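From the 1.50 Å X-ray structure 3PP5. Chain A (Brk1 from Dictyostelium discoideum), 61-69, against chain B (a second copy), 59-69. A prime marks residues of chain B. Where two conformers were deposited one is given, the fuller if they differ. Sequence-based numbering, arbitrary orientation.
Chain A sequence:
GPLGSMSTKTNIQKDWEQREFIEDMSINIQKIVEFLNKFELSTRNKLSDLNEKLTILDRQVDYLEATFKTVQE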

ATOM      1  N   VAL A  61       9.256  15.410 -26.130  1.00 10.92           N
ATOM      2  CA  VAL A  61       8.230  15.443 -27.151  1.00 11.76           C
ATOM      3  C   VAL A  61       7.882  16.884 -27.527  1.00 10.27           C
ATOM      4  O   VAL A  61       7.752  17.208 -28.734  1.00 12.33           O
ATOM      5  CB  VAL A  61       6.950  14.682 -26.652  1.00 10.91           C
ATOM      6  CG1 VAL A  61       5.780  14.860 -27.563  1.00 12.86           C
ATOM      7  CG2 VAL A  61       7.265  13.184 -26.529  1.00 11.68           C
ATOM      8  N   ASP A  62       7.760  17.766 -26.541  1.00 11.44           N
ATOM      9  CA  ASP A  62       7.455  19.169 -26.856  1.00 10.99           C
ATOM     10  C   ASP A  62       8.562  19.803 -27.678  1.00 13.26           C
ATOM     11  O   ASP A  62       8.260  20.616 -28.563  1.00 13.17           O
ATOM     12  CB  ASP A  62       7.255  19.958 -25.566  1.00 11.42           C
ATOM     13  CG  ASP A  62       5.797  19.942 -25.070  1.00 10.66           C
ATOM     14  OD1 ASP A  62       4.848  19.701 -25.852  1.00 11.40           O
ATOM     15  OD2 ASP A  62       5.639  20.231 -23.880  1.00 13.08           O
ATOM     16  N   TYR A  63       9.815  19.438 -27.406  1.00 11.93           N
ATOM     17  CA  TYR A  63      10.915  20.026 -28.193  1.00 14.22           C
ATOM     18  C   TYR A  63      10.899  19.506 -29.606  1.00 15.29           C
ATOM     19  O   TYR A  63      11.161  20.261 -30.568  1.00 15.32           O
ATOM     20  CB  TYR A  63      12.258  19.746 -27.517  1.00 18.61           C
ATOM     21  CG  TYR A  63      13.446  20.414 -28.185  1.00 31.74           C
ATOM     22  CD1 TYR A  63      13.736  21.746 -27.947  1.00 41.17           C
ATOM     23  CD2 TYR A  63      14.277  19.701 -29.032  1.00 36.03           C
ATOM     24  CE1 TYR A  63      14.824  22.359 -28.549  1.00 50.05           C
ATOM     25  CE2 TYR A  63      15.373  20.305 -29.644  1.00 41.96           C
ATOM     26  CZ  TYR A  63      15.636  21.633 -29.397  1.00 54.64           C
ATOM     27  OH  TYR A  63      16.718  22.242 -30.000  1.00 66.12           O
ATOM     28  N   LEU A  64      10.582  18.225 -29.779  1.00 14.88           N
ATOM     29  CA  LEU A  64      10.524  17.638 -31.108  1.00 17.22           C
ATOM     30  C   LEU A  64       9.417  18.320 -31.902  1.00 17.03           C
ATOM     31  O   LEU A  64       9.598  18.640 -33.079  1.00 19.92           O
ATOM     32  CB  LEU A  64      10.333  16.115 -30.957  1.00 19.75           C
ATOM     33  CG  LEU A  64      10.361  15.215 -32.158  1.00 25.53           C
ATOM     34  CD1 LEU A  64      11.667  15.361 -32.878  1.00 25.97           C
ATOM     35  CD2 LEU A  64      10.191  13.795 -31.624  1.00 26.35           C
ATOM     36  N   GLU A  65       8.274  18.587 -31.268  0.54 16.05           N
ATOM     37  CA  GLU A  65       7.165  19.290 -31.896  0.54 17.47           C
ATOM     38  C   GLU A  65       7.615  20.629 -32.393  0.54 20.23           C
ATOM     39  O   GLU A  65       7.368  20.981 -33.552  0.54 21.84           O
ATOM     40  CB  GLU A  65       5.993  19.530 -30.920  0.54 19.34           C
ATOM     41  CG  GLU A  65       5.136  18.315 -30.661  0.54 21.11           C
ATOM     42  CD  GLU A  65       3.951  18.604 -29.759  0.54 16.50           C
ATOM     43  OE1 GLU A  65       3.983  19.602 -29.004  0.54 13.13           O
ATOM     44  OE2 GLU A  65       2.996  17.802 -29.756  0.54 20.81           O
ATOM     45  N   ALA A  66       8.259  21.385 -31.507  1.00 16.90           N
ATOM     46  CA  ALA A  66       8.676  22.748 -31.827  1.00 20.47           C
ATOM     47  C   ALA A  66       9.667  22.717 -32.999  1.00 28.26           C
ATOM     48  O   ALA A  66       9.596  23.566 -33.900  1.00 30.62           O
ATOM     49  CB  ALA A  66       9.290  23.423 -30.603  1.00 20.78           C
ATOM     50  N   THR A  67      10.578  21.740 -33.002  1.00 21.35           N
ATOM     51  CA  THR A  67      11.589  21.645 -34.079  1.00 23.69           C
ATOM     52  C   THR A  67      10.963  21.282 -35.407  1.00 29.94           C
ATOM     53  O   THR A  67      11.384  21.791 -36.468  1.00 33.44           O
ATOM     54  CB  THR A  67      12.643  20.563 -33.751  1.00 32.73           C
ATOM     55  OG1 THR A  67      13.272  20.866 -32.502  1.00 38.55           O
ATOM     56  CG2 THR A  67      13.702  20.520 -34.844  1.00 49.06           C
ATOM     57  N   PHE A  68       9.968  20.407 -35.381  1.00 32.59           N
ATOM     58  CA  PHE A  68       9.266  20.032 -36.605  1.00 40.39           C
ATOM     59  C   PHE A  68       8.377  21.143 -37.149  1.00 43.28           C
ATOM     60  O   PHE A  68       8.404  21.438 -38.350  1.00 46.57           O
ATOM     61  CB  PHE A  68       8.420  18.779 -36.398  1.00 45.71           C
ATOM     62  CG  PHE A  68       7.501  18.492 -37.545  1.00 49.50           C
ATOM     63  CD1 PHE A  68       7.978  17.866 -38.692  1.00 50.82           C
ATOM     64  CD2 PHE A  68       6.166  18.868 -37.493  1.00 47.44           C
ATOM     65  CE1 PHE A  68       7.136  17.607 -39.759  1.00 47.17           C
ATOM     66  CE2 PHE A  68       5.319  18.616 -38.558  1.00 49.93           C
ATOM     67  CZ  PHE A  68       5.804  17.983 -39.691  1.00 45.52           C
ATOM     68  N   LYS A  69       7.574  21.742 -36.271  1.00 36.10           N
ATOM     69  CA  LYS A  69       6.605  22.756 -36.682  1.00 39.31           C
ATOM     70  C   LYS A  69       7.292  24.015 -37.225  1.00 49.18           C
ATOM     71  O   LYS A  69       6.714  24.755 -38.030  1.00 48.72           O
ATOM     72  CB  LYS A  69       5.656  23.117 -35.531  1.00 34.49           C
ATOM     73  CG  LYS A  69       4.627  22.031 -35.181  1.00 35.32           C
ATOM     74  CD  LYS A  69       3.799  22.413 -33.956  1.00 35.01           C
ATOM     75  CE  LYS A  69       2.486  21.635 -33.860  1.00 38.03           C
ATOM     76  NZ  LYS A  69       1.679  22.078 -32.662  1.00 47.88           N
TER
ATOM     77  N   ARG B  59      -1.042  10.157 -27.228  1.00 11.18           N
ATOM     78  CA  ARG B  59      -1.813  10.750 -28.328  1.00 12.00           C
ATOM     79  C   ARG B  59      -0.994  11.829 -29.044  1.00 11.31           C
ATOM     80  O   ARG B  59      -0.975  11.958 -30.273  1.00 12.98           O
ATOM     81  CB  ARG B  59      -3.123  11.337 -27.835  1.00 14.27           C
ATOM     82  CG  ARG B  59      -4.129  10.312 -27.368  1.00 25.17           C
ATOM     83  CD  ARG B  59      -5.540  10.933 -27.337  1.00 37.75           C
ATOM     84  NE  ARG B  59      -5.729  11.758 -26.152  1.00 42.71           N
ATOM     85  CZ  ARG B  59      -6.300  11.316 -25.037  1.00 47.18           C
ATOM     86  NH1 ARG B  59      -6.754  10.071 -24.978  1.00 53.15           N
ATOM     87  NH2 ARG B  59      -6.432  12.118 -23.994  1.00 49.14           N
ATOM     88  N   GLN B  60      -0.283  12.639 -28.254  1.00 10.77           N
ATOM     89  CA  GLN B  60       0.555  13.690 -28.812  1.00 10.62           C
ATOM     90  C   GLN B  60       1.659  13.107 -29.692  1.00 10.77           C
ATOM     91  O   GLN B  60       1.923  13.612 -30.786  1.00 13.16           O
ATOM     92  CB  GLN B  60       1.106  14.529 -27.639  1.00 15.74           C
ATOM     93  CG  GLN B  60       1.948  15.673 -28.008  1.00 16.87           C
ATOM     94  CD  GLN B  60       2.349  16.532 -26.790  1.00 14.54           C
ATOM     95  OE1 GLN B  60       1.949  16.281 -25.638  1.00 17.05           O
ATOM     96  NE2 GLN B  60       3.176  17.508 -27.061  1.00 18.91           N
ATOM     97  N   VAL B  61       2.277  12.008 -29.267  1.00 10.92           N
ATOM     98  CA  VAL B  61       3.329  11.388 -30.044  1.00 11.76           C
ATOM     99  C   VAL B  61       2.768  10.770 -31.325  1.00 10.27           C
ATOM    100  O   VAL B  61       3.365  10.933 -32.419  1.00 12.33           O
ATOM    101  CB  VAL B  61       4.061  10.296 -29.184  1.00 10.91           C
ATOM    102  CG1 VAL B  61       5.012   9.469 -29.986  1.00 12.86           C
ATOM    103  CG2 VAL B  61       4.831  10.980 -28.045  1.00 11.68           C
ATOM    104  N   ASP B  62       1.626  10.096 -31.236  1.00 11.44           N
ATOM    105  CA  ASP B  62       1.034   9.510 -32.446  1.00 10.99           C
ATOM    106  C   ASP B  62       0.662  10.582 -33.453  1.00 13.26           C
ATOM    107  O   ASP B  62       0.809  10.347 -34.661  1.00 13.17           O
ATOM    108  CB  ASP B  62      -0.204   8.698 -32.076  1.00 11.42           C
ATOM    109  CG  ASP B  62       0.118   7.230 -31.741  1.00 10.66           C
ATOM    110  OD1 ASP B  62       1.167   6.684 -32.154  1.00 11.40           O
ATOM    111  OD2 ASP B  62      -0.748   6.632 -31.094  1.00 13.08           O
ATOM    112  N   TYR B  63       0.196  11.738 -32.977  1.00 11.93           N
ATOM    113  CA  TYR B  63      -0.165  12.806 -33.926  1.00 14.22           C
ATOM    114  C   TYR B  63       1.064  13.383 -34.577  1.00 15.29           C
ATOM    115  O   TYR B  63       1.060  13.699 -35.787  1.00 15.32           O
ATOM    116  CB  TYR B  63      -0.975  13.893 -33.217  1.00 18.61           C
ATOM    117  CG  TYR B  63      -1.501  14.981 -34.135  1.00 31.74           C
ATOM    118  CD1 TYR B  63      -2.646  14.781 -34.888  1.00 41.17           C
ATOM    119  CD2 TYR B  63      -0.859  16.204 -34.227  1.00 36.03           C
ATOM    120  CE1 TYR B  63      -3.135  15.774 -35.722  1.00 50.05           C
ATOM    121  CE2 TYR B  63      -1.338  17.210 -35.063  1.00 41.96           C
ATOM    122  CZ  TYR B  63      -2.475  16.984 -35.806  1.00 54.64           C
ATOM    123  OH  TYR B  63      -2.957  17.972 -36.639  1.00 66.12           O
ATOM    124  N   LEU B  64       2.147  13.523 -33.815  1.00 14.88           N
ATOM    125  CA  LEU B  64       3.385  14.054 -34.360  1.00 17.22           C
ATOM    126  C   LEU B  64       3.906  13.101 -35.427  1.00 17.03           C
ATOM    127  O   LEU B  64       4.353  13.538 -36.490  1.00 19.92           O
ATOM    128  CB  LEU B  64       4.370  14.277 -33.194  1.00 19.75           C
ATOM    129  CG  LEU B  64       5.698  14.939 -33.426  1.00 25.53           C
ATOM    130  CD1 LEU B  64       5.496  16.301 -34.016  1.00 25.97           C
ATOM    131  CD2 LEU B  64       6.367  15.033 -32.058  1.00 26.35           C
ATOM    132  N   GLU B  65       3.821  11.792 -35.185  0.54 16.05           N
ATOM    133  CA  GLU B  65       4.224  10.779 -36.149  0.54 17.47           C
ATOM    134  C   GLU B  65       3.466  10.950 -37.429  0.54 20.23           C
ATOM    135  O   GLU B  65       4.063  10.985 -38.510  0.54 21.84           O
ATOM    136  CB  GLU B  65       3.956   9.345 -35.643  0.54 19.34           C
ATOM    137  CG  GLU B  65       4.955   8.843 -34.629  0.54 21.11           C
ATOM    138  CD  GLU B  65       4.707   7.407 -34.210  0.54 16.50           C
ATOM    139  OE1 GLU B  65       3.569   6.910 -34.363  0.54 13.13           O
ATOM    140  OE2 GLU B  65       5.637   6.775 -33.669  0.54 20.81           O
ATOM    141  N   ALA B  66       2.143  11.038 -37.307  1.00 16.90           N
ATOM    142  CA  ALA B  66       1.272  11.118 -38.477  1.00 20.47           C
ATOM    143  C   ALA B  66       1.602  12.387 -39.273  1.00 28.26           C
ATOM    144  O   ALA B  66       1.639  12.356 -40.513  1.00 30.62           O
ATOM    145  CB  ALA B  66      -0.195  11.096 -38.057  1.00 20.78           C
ATOM    146  N   THR B  67       1.858  13.497 -38.575  1.00 21.35           N
ATOM    147  CA  THR B  67       2.162  14.774 -39.259  1.00 23.69           C
ATOM    148  C   THR B  67       3.495  14.726 -39.971  1.00 29.94           C
ATOM    149  O   THR B  67       3.645  15.289 -41.077  1.00 33.44           O
ATOM    150  CB  THR B  67       2.217  15.942 -38.246  1.00 32.73           C
ATOM    151  OG1 THR B  67       0.972  16.034 -37.548  1.00 38.55           O
ATOM    152  CG2 THR B  67       2.478  17.251 -38.976  1.00 49.06           C
ATOM    153  N   PHE B  68       4.475  14.073 -39.364  1.00 32.59           N
ATOM    154  CA  PHE B  68       5.784  13.928 -39.995  1.00 40.39           C
ATOM    155  C   PHE B  68       5.774  12.969 -41.179  1.00 43.28           C
ATOM    156  O   PHE B  68       6.319  13.281 -42.245  1.00 46.57           O
ATOM    157  CB  PHE B  68       6.836  13.463 -38.992  1.00 45.71           C
ATOM    158  CG  PHE B  68       8.131  13.072 -39.634  1.00 49.50           C
ATOM    159  CD1 PHE B  68       9.053  14.042 -40.010  1.00 50.82           C
ATOM    160  CD2 PHE B  68       8.419  11.738 -39.889  1.00 47.44           C
ATOM    161  CE1 PHE B  68      10.247  13.687 -40.612  1.00 47.17           C
ATOM    162  CE2 PHE B  68       9.610  11.376 -40.495  1.00 49.93           C
ATOM    163  CZ  PHE B  68      10.526  12.352 -40.854  1.00 45.52           C
ATOM    164  N   LYS B  69       5.174  11.795 -40.985  1.00 36.10           N
ATOM    165  CA  LYS B  69       5.179  10.750 -42.007  1.00 39.31           C
ATOM    166  C   LYS B  69       4.400  11.174 -43.259  1.00 49.18           C
ATOM    167  O   LYS B  69       4.665  10.686 -44.364  1.00 48.72           O
ATOM    168  CB  LYS B  69       4.627   9.429 -41.455  1.00 34.49           C
ATOM    169  CG  LYS B  69       5.558   8.706 -40.470  1.00 35.32           C
ATOM    170  CD  LYS B  69       4.896   7.465 -39.876  1.00 35.01           C
ATOM    171  CE  LYS B  69       5.905   6.473 -39.293  1.00 38.03           C
ATOM    172  NZ  LYS B  69       5.210   5.241 -38.762  1.00 47.88           N
TER
HETATM  173  O   HOH W   1       1.599  16.346 -31.540  1.00 23.54           O

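Two copies of one helix run side by side in the same direction, their axes 25° apart and 10.8 Å from each other at closest approach. The register is nearly in step, with Val61 beside Val61′ and Phe68 beside Phe68′, but the surfaces are not used symmetrically, and the shapes show it.

The central bump is Leu64′. Its CA-to-CB bond points toward chain A, and its side chain sits as a knob in a hollow walled by Val61, Leu64, Glu65 and Phe68, residues from two successive turns of the helix. CD2 of Leu64′ reaches inward to 3.8 Å from CG of Glu65 and 4.0 Å from CG of Leu64, while CD1 lies 4.4 Å from CD2 of Phe68. The methylenes of Glu65 thus serve as hydrophobic wall, leaving its carboxylate free for polar work. One turn earlier, the valines meet tip to tip, CG2 of Val61 standing 3.6 Å from CG2 of Val61′.

Phe68 is chain A's answering bump. With chi1 in t, it brings its ring against the last turn of the partner stretch, where its CE2 comes within 3.2 Å of CG2 of Thr67′, a tight fit, and its CE1 lies 3.9 Å from CA of Phe68′. That same CE1 approaches the edge of the Phe68′ ring, 4.1 Å from CD1, so the two phenylalanines do not play the same part.

Gln60′ closes the flank. Fully extended, t at chi1 and chi2, it carries NE2 to OD1 of Asp62 in a 3.0 Å hydrogen bond and to OE2 of Glu65 in a weak one of 2.7 Å. A water fills the gap behind, donating to OE2 of Glu65 at 2.7 Å and to the backbone O of Gln60′ at 2.9 Å. The rule reads simply: apolar knob inside, amide clasp at the border.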